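Local structure of OsmC family protein (Rhodothermus marinus, 5CML) at residues A[42-45]-A[46-49]. The protein is a carboxyl esterase, represented here by its alpha/beta-hydrolase domain, which in the whole protein accompanies an OsmC domain. Residues are numbered along the deposited sequence; the frame is centred on the assembly and turned at random.
Sequences KNLK and AVTT
The flat carbonyl group of K45 is approached by T49 from both faces. OG1 comes in from one side of its plane, 2.7 Å from K45 O. The T49 backbone N reaches K45 O from the other side at 3.0 Å. Each donor is tilted about 30° from the plane, so the oxygen is gripped twice by a single residue, once by the ordinary helical bond and once by the hydroxyl. T49 can do this because its OG1 sits beside its own backbone N (chi1 -61°), facing back down the helix, while its CG2 takes the place anti to that nitrogen. K45 runs obliquely past T49 and touches it near its root, CG lying 3.9 Å from T49 OG1; beyond CG the chain is extended.

The second flat group, the N43 amide, works at the entrance to the helix. OD1 accepts from K45 N at 2.9 Å, closing an Asx turn; K45 N comes at OD1 from above the plane of the amide. One water continues the job, donating to N43 O and accepting from A46 N, so that two N-H groups of the opening turn have partners. From the N-cap, L44 sends its O to T48 N (3.1 Å) in a nearly linear bond, N-H...O 166°. T48 OG1 also lies 3.1 Å from L44 O. Alongside, L44 CB and V47 CG1 pack at 4.0 Å, their side chains pointing the same way.

All this forms the start of helix 45-56, the connection of a beta-alpha-beta crossover between the adjacent parallel strands 30-36 and 59-65. V47 rests on F34 and H36 of the first strand and R63 of the second, A46 meets F38 and L231, and T49 packs against A237 and A238 of the neighbouring helix 234-252.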
ATOM      1  N   LYS A  42      -4.126   3.981  16.735  1.00 44.33           N
ATOM      2  CA  LYS A  42      -5.269   4.077  17.635  1.00 48.63           C
ATOM      3  C   LYS A  42      -6.562   4.411  16.888  1.00 47.77           C
ATOM      4  O   LYS A  42      -7.659   4.176  17.396  1.00 50.07           O
ATOM      5  CB  LYS A  42      -4.996   5.130  18.709  1.00 54.08           C
ATOM      6  CG  LYS A  42      -4.854   6.551  18.170  1.00 58.74           C
ATOM      7  CD  LYS A  42      -4.072   7.442  19.141  1.00 62.00           C
ATOM      8  CE  LYS A  42      -2.572   7.144  19.080  1.00 63.67           C
ATOM      9  NZ  LYS A  42      -1.758   8.149  19.817  1.00 64.40           N
ATOM     10  N   ASN A  43      -6.432   4.963  15.687  1.00 44.32           N
ATOM     11  CA  ASN A  43      -7.596   5.307  14.872  1.00 41.22           C
ATOM     12  C   ASN A  43      -7.238   5.227  13.394  1.00 39.60           C
ATOM     13  O   ASN A  43      -6.086   4.964  13.043  1.00 39.75           O
ATOM     14  CB  ASN A  43      -8.105   6.708  15.231  1.00 41.45           C
ATOM     15  CG  ASN A  43      -7.071   7.788  14.986  1.00 41.83           C
ATOM     16  OD1 ASN A  43      -6.480   7.869  13.910  1.00 41.12           O
ATOM     17  ND2 ASN A  43      -6.850   8.634  15.988  1.00 42.71           N
ATOM     18  N   LEU A  44      -8.220   5.462  12.533  1.00 36.46           N
ATOM     19  CA  LEU A  44      -8.002   5.398  11.095  1.00 36.32           C
ATOM     20  C   LEU A  44      -7.933   6.775  10.474  1.00 33.42           C
ATOM     21  O   LEU A  44      -8.176   6.925   9.276  1.00 32.71           O
ATOM     22  CB  LEU A  44      -9.113   4.596  10.420  1.00 40.44           C
ATOM     23  CG  LEU A  44      -9.102   3.115  10.757  1.00 41.94           C
ATOM     24  CD1 LEU A  44     -10.400   2.490  10.281  1.00 43.55           C
ATOM     25  CD2 LEU A  44      -7.889   2.439  10.123  1.00 42.60           C
ATOM     26  N   LYS A  45      -7.596   7.782  11.275  1.00 32.25           N
ATOM     27  CA  LYS A  45      -7.599   9.140  10.768  1.00 32.51           C
ATOM     28  C   LYS A  45      -6.596   9.311   9.620  1.00 29.23           C
ATOM     29  O   LYS A  45      -6.868  10.041   8.679  1.00 31.59           O
ATOM     30  CB  LYS A  45      -7.313  10.134  11.897  1.00 38.83           C
ATOM     31  CG  LYS A  45      -7.400  11.589  11.474  1.00 43.47           C
ATOM     32  CD  LYS A  45      -7.287  12.538  12.662  1.00 47.12           C
ATOM     33  CE  LYS A  45      -7.608  13.969  12.257  1.00 49.71           C
ATOM     34  NZ  LYS A  45      -7.377  14.931  13.378  1.00 51.35           N
ATOM     35  N   ALA A  46      -5.456   8.622   9.663  1.00 28.51           N
ATOM     36  CA  ALA A  46      -4.459   8.809   8.615  1.00 26.56           C
ATOM     37  C   ALA A  46      -4.969   8.304   7.278  1.00 24.95           C
ATOM     38  O   ALA A  46      -4.872   9.004   6.262  1.00 22.46           O
ATOM     39  CB  ALA A  46      -3.132   8.115   8.982  1.00 25.89           C
ATOM     40  N   VAL A  47      -5.505   7.089   7.249  1.00 26.82           N
ATOM     41  CA  VAL A  47      -5.901   6.534   5.965  1.00 26.03           C
ATOM     42  C   VAL A  47      -7.133   7.254   5.400  1.00 25.13           C
ATOM     43  O   VAL A  47      -7.215   7.462   4.188  1.00 27.02           O
ATOM     44  CB  VAL A  47      -6.150   5.015   6.048  1.00 26.15           C
ATOM     45  CG1 VAL A  47      -7.439   4.673   6.809  1.00 28.02           C
ATOM     46  CG2 VAL A  47      -6.149   4.412   4.644  1.00 29.82           C
ATOM     47  N   THR A  48      -8.061   7.678   6.251  1.00 26.71           N
ATOM     48  CA  THR A  48      -9.241   8.380   5.739  1.00 26.74           C
ATOM     49  C   THR A  48      -8.883   9.801   5.288  1.00 25.74           C
ATOM     50  O   THR A  48      -9.458  10.311   4.332  1.00 27.02           O
ATOM     51  CB  THR A  48     -10.393   8.422   6.760  1.00 30.42           C
ATOM     52  OG1 THR A  48      -9.964   9.032   7.972  1.00 33.31           O
ATOM     53  CG2 THR A  48     -10.914   7.013   7.060  1.00 32.34           C
ATOM     54  N   THR A  49      -7.883  10.413   5.916  1.00 23.46           N
ATOM     55  CA  THR A  49      -7.414  11.713   5.468  1.00 23.38           C
ATOM     56  C   THR A  49      -6.723  11.609   4.108  1.00 22.86           C
ATOM     57  O   THR A  49      -6.957  12.456   3.236  1.00 23.82           O
ATOM     58  CB  THR A  49      -6.479  12.348   6.517  1.00 25.20           C
ATOM     59  OG1 THR A  49      -7.200  12.541   7.738  1.00 26.55           O
ATOM     60  CG2 THR A  49      -5.941  13.706   6.063  1.00 26.80           C
TER
HETATM   61  O   HOH W   1      -4.693   6.022  10.948  1.00 34.38           O